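Local structure of bromo domain-containing protein (Trypanosoma brucei brucei, 6NEZ) at residues R19-P24 with K106-K111; C49-D54 with I80-N85. The protein probably recognises acetyl-lysine marks, as on histones, through the bromodomain described here, one part of a longer protein linked with transcription. All blocks are in the same frame, centred on the assembly; numbering follows the deposited sequence.

Contact 1 (R19-P24 with K106-K111)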
ATOM      1  N   ARG A  19       6.937   2.334   5.540  1.00 39.57           N
ATOM      2  CA  ARG A  19       6.530   2.516   6.963  1.00 39.19           C
ATOM      3  C   ARG A  19       5.883   3.895   7.126  1.00 37.94           C
ATOM      4  O   ARG A  19       4.876   3.969   7.832  1.00 34.70           O
ATOM      5  CB  ARG A  19       7.717   2.319   7.907  1.00 46.53           C
ATOM      6  CG  ARG A  19       8.058   0.860   8.182  1.00 50.81           C
ATOM      7  CD  ARG A  19       9.302   0.708   9.055  1.00 57.95           C
ATOM      8  NE  ARG A  19       9.202  -0.438   9.954  1.00 57.93           N
ATOM      9  N   SER A  20       6.368   4.920   6.409  1.00 36.24           N
ATOM     10  CA  SER A  20       5.871   6.324   6.513  1.00 36.72           C
ATOM     11  C   SER A  20       4.426   6.435   6.014  1.00 35.80           C
ATOM     12  O   SER A  20       3.812   7.453   6.299  1.00 38.52           O
ATOM     13  CB  SER A  20       6.766   7.301   5.765  1.00 34.97           C
ATOM     14  OG  SER A  20       6.488   7.276   4.364  1.00 34.80           O
ATOM     15  N   LEU A  21       3.941   5.473   5.215  1.00 39.58           N
ATOM     16  CA  LEU A  21       2.575   5.505   4.615  1.00 38.63           C
ATOM     17  C   LEU A  21       1.525   5.022   5.632  1.00 37.42           C
ATOM     18  O   LEU A  21       0.330   5.162   5.363  1.00 40.35           O
ATOM     19  CB  LEU A  21       2.532   4.623   3.366  1.00 38.44           C
ATOM     20  CG  LEU A  21       3.602   4.883   2.312  1.00 36.97           C
ATOM     21  CD1 LEU A  21       3.385   3.960   1.132  1.00 39.37           C
ATOM     22  CD2 LEU A  21       3.596   6.332   1.865  1.00 37.70           C
ATOM     23  N   ASP A  22       1.955   4.443   6.746  1.00 39.35           N
ATOM     24  CA  ASP A  22       1.053   3.929   7.801  1.00 42.25           C
ATOM     25  C   ASP A  22       0.913   5.069   8.804  1.00 41.86           C
ATOM     26  O   ASP A  22       1.825   5.237   9.612  1.00 42.94           O
ATOM     27  CB  ASP A  22       1.592   2.626   8.407  1.00 43.72           C
ATOM     28  CG  ASP A  22       0.577   1.892   9.274  1.00 44.38           C
ATOM     29  OD1 ASP A  22      -0.530   2.419   9.444  1.00 47.63           O
ATOM     30  OD2 ASP A  22       0.898   0.788   9.766  1.00 52.05           O
ATOM     31  N   ARG A  23      -0.130   5.884   8.685  1.00 47.78           N
ATOM     32  CA  ARG A  23      -0.302   7.070   9.573  1.00 51.84           C
ATOM     33  C   ARG A  23      -1.581   6.941  10.398  1.00 51.81           C
ATOM     34  O   ARG A  23      -2.510   6.231  10.009  1.00 51.36           O
ATOM     35  CB  ARG A  23      -0.251   8.374   8.765  1.00 49.53           C
ATOM     36  CG  ARG A  23      -1.379   8.532   7.774  1.00 47.21           C
ATOM     37  CD  ARG A  23      -1.175   9.659   6.789  1.00 49.32           C
ATOM     38  NE  ARG A  23      -2.411   9.739   6.025  1.00 47.25           N
ATOM     39  CZ  ARG A  23      -2.861  10.811   5.391  1.00 49.32           C
ATOM     40  NH1 ARG A  23      -2.182  11.947   5.394  1.00 48.62           N
ATOM     41  NH2 ARG A  23      -4.004  10.733   4.737  1.00 51.62           N
ATOM     42  N   PRO A  24      -1.646   7.631  11.563  1.00 57.34           N
ATOM     43  CA  PRO A  24      -2.846   7.648  12.406  1.00 57.26           C
ATOM     44  C   PRO A  24      -4.145   8.088  11.701  1.00 51.99           C
ATOM     45  O   PRO A  24      -5.169   7.535  12.022  1.00 53.25           O
ATOM     46  CB  PRO A  24      -2.508   8.651  13.529  1.00 58.31           C
ATOM     47  CG  PRO A  24      -0.983   8.694  13.575  1.00 56.29           C
ATOM     48  CD  PRO A  24      -0.540   8.416  12.151  1.00 58.07           C
ATOM     49  N   LYS A 106      -3.998   9.381  -2.510  1.00 45.99           N
ATOM     50  CA  LYS A 106      -3.416  10.707  -2.878  1.00 52.37           C
ATOM     51  C   LYS A 106      -2.216  11.008  -1.971  1.00 48.63           C
ATOM     52  O   LYS A 106      -1.175  11.398  -2.500  1.00 47.93           O
ATOM     53  CB  LYS A 106      -4.459  11.835  -2.814  1.00 57.29           C
ATOM     54  CG  LYS A 106      -5.383  11.932  -4.027  1.00 59.54           C
ATOM     55  N   PHE A 107      -2.347  10.792  -0.662  1.00 44.95           N
ATOM     56  CA  PHE A 107      -1.240  10.968   0.308  1.00 46.12           C
ATOM     57  C   PHE A 107      -0.085  10.025  -0.059  1.00 44.45           C
ATOM     58  O   PHE A 107       1.036  10.512  -0.291  1.00 45.96           O
ATOM     59  CB  PHE A 107      -1.722  10.754   1.742  1.00 47.45           C
ATOM     60  CG  PHE A 107      -0.654  10.247   2.678  1.00 52.85           C
ATOM     61  CD1 PHE A 107       0.323  11.096   3.170  1.00 52.18           C
ATOM     62  CD2 PHE A 107      -0.620   8.910   3.051  1.00 51.70           C
ATOM     63  CE1 PHE A 107       1.294  10.620   4.034  1.00 55.59           C
ATOM     64  CE2 PHE A 107       0.359   8.434   3.904  1.00 51.79           C
ATOM     65  CZ  PHE A 107       1.313   9.292   4.396  1.00 55.63           C
ATOM     66  N   ALA A 108      -0.343   8.720  -0.136  1.00 42.00           N
ATOM     67  CA  ALA A 108       0.691   7.691  -0.416  1.00 43.21           C
ATOM     68  C   ALA A 108       1.460   8.050  -1.690  1.00 41.49           C
ATOM     69  O   ALA A 108       2.721   8.010  -1.672  1.00 40.34           O
ATOM     70  CB  ALA A 108       0.066   6.320  -0.529  1.00 44.73           C
ATOM     71  N   MET A 109       0.741   8.371  -2.767  1.00 40.45           N
ATOM     72  CA  MET A 109       1.373   8.689  -4.077  1.00 43.44           C
ATOM     73  C   MET A 109       2.206   9.969  -3.939  1.00 42.22           C
ATOM     74  O   MET A 109       3.292  10.002  -4.522  1.00 41.10           O
ATOM     75  CB  MET A 109       0.354   8.855  -5.210  1.00 41.19           C
ATOM     76  CG  MET A 109      -0.312   7.566  -5.610  1.00 47.83           C
ATOM     77  SD  MET A 109       0.829   6.183  -5.945  1.00 47.98           S
ATOM     78  CE  MET A 109      -0.363   4.885  -6.254  1.00 49.25           C
ATOM     79  N   GLY A 110       1.717  10.981  -3.213  1.00 43.36           N
ATOM     80  CA  GLY A 110       2.487  12.207  -2.929  1.00 42.18           C
ATOM     81  C   GLY A 110       3.794  11.847  -2.232  1.00 44.13           C
ATOM     82  O   GLY A 110       4.865  12.306  -2.664  1.00 47.97           O
ATOM     83  N   LYS A 111       3.716  11.009  -1.200  1.00 41.13           N
ATOM     84  CA  LYS A 111       4.880  10.653  -0.356  1.00 42.69           C
ATOM     85  C   LYS A 111       5.895   9.878  -1.203  1.00 39.94           C
ATOM     86  O   LYS A 111       7.117  10.123  -1.072  1.00 36.78           O
ATOM     87  CB  LYS A 111       4.413   9.854   0.861  1.00 45.09           C
ATOM     88  CG  LYS A 111       5.383   9.842   2.028  1.00 53.77           C
ATOM     89  CD  LYS A 111       5.597  11.190   2.710  1.00 58.39           C
ATOM     90  CE  LYS A 111       6.452  11.083   3.959  1.00 63.53           C
ATOM     91  NZ  LYS A 111       7.644  10.209   3.754  1.00 65.89           N
TER

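Contact 2 (C49-D54 with I80-N85)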
ATOM      1  N   CYS A  49     -11.798 -10.099  -3.899  1.00 35.91           N
ATOM      2  CA  CYS A  49     -10.408  -9.577  -4.000  1.00 33.98           C
ATOM      3  C   CYS A  49      -9.431 -10.749  -4.013  1.00 37.09           C
ATOM      4  O   CYS A  49      -8.800 -11.045  -3.003  1.00 42.69           O
ATOM      5  CB  CYS A  49     -10.111  -8.628  -2.850  1.00 36.12           C
ATOM      6  SG  CYS A  49     -11.268  -7.239  -2.747  1.00 36.38           S
ATOM      7  N   PRO A  50      -9.251 -11.449  -5.157  1.00 37.40           N
ATOM      8  CA  PRO A  50      -8.427 -12.660  -5.185  1.00 40.04           C
ATOM      9  C   PRO A  50      -6.938 -12.312  -5.013  1.00 38.10           C
ATOM     10  O   PRO A  50      -6.185 -13.181  -4.635  1.00 41.78           O
ATOM     11  CB  PRO A  50      -8.743 -13.295  -6.552  1.00 41.61           C
ATOM     12  CG  PRO A  50      -9.933 -12.501  -7.101  1.00 40.76           C
ATOM     13  CD  PRO A  50      -9.797 -11.122  -6.486  1.00 39.91           C
ATOM     14  N   ASN A  51      -6.570 -11.041  -5.207  1.00 35.88           N
ATOM     15  CA  ASN A  51      -5.202 -10.508  -4.980  1.00 36.23           C
ATOM     16  C   ASN A  51      -5.294  -9.434  -3.880  1.00 34.52           C
ATOM     17  O   ASN A  51      -6.112  -8.536  -4.012  1.00 35.79           O
ATOM     18  CB  ASN A  51      -4.644  -9.956  -6.296  1.00 39.86           C
ATOM     19  CG  ASN A  51      -3.172  -9.585  -6.278  1.00 49.46           C
ATOM     20  OD1 ASN A  51      -2.720  -8.883  -7.179  1.00 54.04           O
ATOM     21  ND2 ASN A  51      -2.411 -10.041  -5.290  1.00 47.44           N
ATOM     22  N   ARG A  52      -4.464  -9.479  -2.842  1.00 33.27           N
ATOM     23  CA  ARG A  52      -4.580  -8.508  -1.727  1.00 33.83           C
ATOM     24  C   ARG A  52      -3.192  -8.079  -1.264  1.00 36.01           C
ATOM     25  O   ARG A  52      -2.200  -8.763  -1.552  1.00 33.77           O
ATOM     26  CB  ARG A  52      -5.403  -9.058  -0.558  1.00 32.56           C
ATOM     27  CG  ARG A  52      -4.875 -10.349   0.040  1.00 33.90           C
ATOM     28  CD  ARG A  52      -5.703 -10.769   1.239  1.00 36.70           C
ATOM     29  NE  ARG A  52      -5.030 -11.845   1.951  1.00 36.43           N
ATOM     30  CZ  ARG A  52      -5.032 -13.133   1.602  1.00 37.22           C
ATOM     31  NH1 ARG A  52      -5.694 -13.547   0.534  1.00 37.55           N
ATOM     32  NH2 ARG A  52      -4.359 -14.003   2.335  1.00 36.81           N
ATOM     33  N   CYS A  53      -3.151  -6.966  -0.550  1.00 35.51           N
ATOM     34  CA  CYS A  53      -1.907  -6.457   0.052  1.00 36.42           C
ATOM     35  C   CYS A  53      -2.259  -5.519   1.211  1.00 34.27           C
ATOM     36  O   CYS A  53      -3.447  -5.196   1.408  1.00 35.36           O
ATOM     37  CB  CYS A  53      -1.084  -5.784  -1.036  1.00 34.97           C
ATOM     38  SG  CYS A  53       0.622  -5.457  -0.557  1.00 37.29           S
ATOM     39  N   ASP A  54      -1.244  -5.129   1.960  1.00 33.44           N
ATOM     40  CA  ASP A  54      -1.367  -4.273   3.155  1.00 34.79           C
ATOM     41  C   ASP A  54       0.016  -3.665   3.371  1.00 37.28           C
ATOM     42  O   ASP A  54       0.980  -4.184   2.737  1.00 34.73           O
ATOM     43  CB  ASP A  54      -1.857  -5.107   4.336  1.00 35.17           C
ATOM     44  CG  ASP A  54      -0.854  -6.157   4.762  1.00 34.66           C
ATOM     45  OD1 ASP A  54      -0.902  -7.264   4.176  1.00 39.82           O
ATOM     46  OD2 ASP A  54      -0.016  -5.853   5.657  1.00 32.21           O
ATOM     47  N   ILE A  80       0.142  -0.383  -3.652  1.00 35.37           N
ATOM     48  CA  ILE A  80      -0.730   0.664  -3.044  1.00 34.78           C
ATOM     49  C   ILE A  80      -2.075   0.674  -3.776  1.00 34.71           C
ATOM     50  O   ILE A  80      -3.121   0.694  -3.095  1.00 34.11           O
ATOM     51  CB  ILE A  80      -0.043   2.038  -3.039  1.00 35.16           C
ATOM     52  CG1 ILE A  80       1.228   2.002  -2.189  1.00 37.48           C
ATOM     53  CG2 ILE A  80      -1.000   3.119  -2.570  1.00 37.31           C
ATOM     54  CD1 ILE A  80       0.995   1.550  -0.762  1.00 36.16           C
ATOM     55  N   ARG A  81      -2.068   0.593  -5.102  1.00 37.83           N
ATOM     56  CA  ARG A  81      -3.322   0.692  -5.887  1.00 39.73           C
ATOM     57  C   ARG A  81      -4.182  -0.513  -5.541  1.00 37.22           C
ATOM     58  O   ARG A  81      -5.397  -0.357  -5.468  1.00 37.14           O
ATOM     59  CB  ARG A  81      -3.077   0.770  -7.400  1.00 43.80           C
ATOM     60  CG  ARG A  81      -2.570   2.124  -7.878  1.00 50.42           C
ATOM     61  CD  ARG A  81      -2.383   2.214  -9.391  1.00 53.39           C
ATOM     62  NE  ARG A  81      -1.587   3.393  -9.703  1.00 59.69           N
ATOM     63  CZ  ARG A  81      -0.345   3.398 -10.192  1.00 58.22           C
ATOM     64  NH1 ARG A  81       0.265   4.559 -10.387  1.00 56.16           N
ATOM     65  NH2 ARG A  81       0.281   2.267 -10.488  1.00 54.96           N
ATOM     66  N   LEU A  82      -3.559  -1.668  -5.344  1.00 36.71           N
ATOM     67  CA  LEU A  82      -4.285  -2.922  -5.045  1.00 37.40           C
ATOM     68  C   LEU A  82      -4.992  -2.772  -3.692  1.00 37.30           C
ATOM     69  O   LEU A  82      -6.200  -3.072  -3.631  1.00 37.92           O
ATOM     70  CB  LEU A  82      -3.296  -4.088  -5.075  1.00 35.59           C
ATOM     71  CG  LEU A  82      -3.891  -5.462  -4.800  1.00 38.50           C
ATOM     72  CD1 LEU A  82      -4.956  -5.805  -5.847  1.00 37.46           C
ATOM     73  CD2 LEU A  82      -2.791  -6.530  -4.757  1.00 37.87           C
ATOM     74  N   MET A  83      -4.289  -2.305  -2.657  1.00 38.20           N
ATOM     75  CA  MET A  83      -4.889  -1.997  -1.325  1.00 37.90           C
ATOM     76  C   MET A  83      -6.130  -1.123  -1.511  1.00 37.16           C
ATOM     77  O   MET A  83      -7.179  -1.428  -0.922  1.00 37.60           O
ATOM     78  CB  MET A  83      -3.962  -1.167  -0.437  1.00 38.71           C
ATOM     79  CG  MET A  83      -2.900  -1.924   0.198  1.00 43.48           C
ATOM     80  SD  MET A  83      -1.807  -0.791   1.068  1.00 40.15           S
ATOM     81  CE  MET A  83      -0.292  -1.699   0.766  1.00 40.65           C
ATOM     82  N   VAL A  84      -5.945   0.001  -2.199  1.00 38.26           N
ATOM     83  CA  VAL A  84      -6.959   1.080  -2.340  1.00 37.62           C
ATOM     84  C   VAL A  84      -8.149   0.535  -3.133  1.00 39.45           C
ATOM     85  O   VAL A  84      -9.293   0.742  -2.679  1.00 34.79           O
ATOM     86  CB  VAL A  84      -6.308   2.307  -3.000  1.00 42.06           C
ATOM     87  CG1 VAL A  84      -7.323   3.323  -3.498  1.00 41.89           C
ATOM     88  CG2 VAL A  84      -5.319   2.960  -2.043  1.00 42.39           C
ATOM     89  N   ASN A  85      -7.880  -0.145  -4.255  1.00 38.59           N
ATOM     90  CA  ASN A  85      -8.920  -0.611  -5.214  1.00 39.08           C
ATOM     91  C   ASN A  85      -9.724  -1.731  -4.564  1.00 37.64           C
ATOM     92  O   ASN A  85     -10.937  -1.753  -4.806  1.00 34.57           O
ATOM     93  CB  ASN A  85      -8.386  -1.094  -6.571  1.00 38.75           C
ATOM     94  CG  ASN A  85      -7.783   0.010  -7.419  1.00 45.36           C
ATOM     95  OD1 ASN A  85      -8.088   1.191  -7.247  1.00 44.43           O
ATOM     96  ND2 ASN A  85      -6.907  -0.368  -8.336  1.00 47.24           N
TER

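Contact 1 (R19-P24 with K106-K111)
The start of the bromodomain ZA loop closes onto the C-terminal helix here, with Arg23 laid flat over Phe107. The guanidinium and ring planes differ by only 8°. Arg23 CZ stands 3.8 Å from the Phe107 ring centroid and 23° off its normal, which meets the criteria for a cation-pi stack. The same face also takes the aliphatic arm: Arg23 CD lies 3.6 Å from the centroid in a CH-pi contact, offset toward the rim. The extended run of Arg23 from CG to NE allows both, as CD and the guanidinium rest side by side on one ring. A salt bridge from Arg23 NE to Glu26 holds the group from outside the contact. Carbonyls approach the ring at its edge, Ser20 O lying 3.6 Å from Phe107 CZ, as suits the partly positive ring hydrogens. One turn further on, Lys111 NZ donates a hydrogen bond to Ser20 OG (3.2 Å), which is itself hydrogen-bonded to Leu17 O. Bends at chi2 (66°) and chi4 fold the lysine back to reach it. Leu21 CD2 packs against the helix itself, 3.8 Å from Lys111 CB and 3.9 Å from Ala108 CA. A type I turn from Arg19 to Asp22 brings the chain off helix 11-19 here, and Leu21 goes on to touch Leu55 of helix 55-63 and Ile80 of helix 74-91, wedging the loop among the bundle helices.

Contact 2 (C49-D54 with I80-N85)
Leu82 and Met83, neighbours on helix 74-91, make the first shell against the loop 49-54. Leu82 CD2 lies over the face of the Asn51 amide, about 3.2 Å above its plane, with Asn51 OD1 and CG both 3.4 Å away. The two side chains cross at about a right angle. The other branch, Leu82 CD1, lies 3.5 Å from Asn51 O, and CD2 also reaches Cys53 CB at 4.2 Å. With CG of Leu82 anti to the backbone N (chi1 -179°), this torsion carries both methyls to the loop. Met83 works on the next part of the loop: its CG lies 3.5 Å from Cys53 O, and the chain then bends at chi3 to bring CE within 3.3 Å of Asp54 C, a tight fit. That methyl is also 4.1 Å from Cys53 SG. In the second shell, Asn86 ND2 bonds to Asn51 O, tying the loop backbone to the same helix. Arg52, directed away from the helix, forms a salt bridge with Asp33, another ZA-loop residue. Asp54 occupies the N-cap position of helix 55-63: OD1 accepts a hydrogen bond from Thr57 OG1, and OD2 caps Ala56 N through a weak one. Van der Waals contacts of two apolar side chains with the loop's backbone and the Asn51 amide make the interface, as the end of the long bromodomain ZA loop settles on helix 74-91 and runs into the next helix.

How the contacts relate
Along the chain the segments come in the order 19-24, 49-54, 80-85 and 106-111, so contact 2 falls wholly between the two halves of contact 1. Their centres are 15 Å apart, on opposite sides of the chain's centre, yet they meet through packing: Leu21 CD1 lies 3.9 Å from Ile80 CD1. Helix 74-91 supplies the helical segment of contact 2 and helix 96-120, next in the chain, that of contact 1. In each, a part of the ZA loop, near its start or at its end, packs on a bundle helix. KJS, probably in the acetyl-lysine pocket, lies about 7 Å from the Met83 side chain and about 12 Å from that of Arg23.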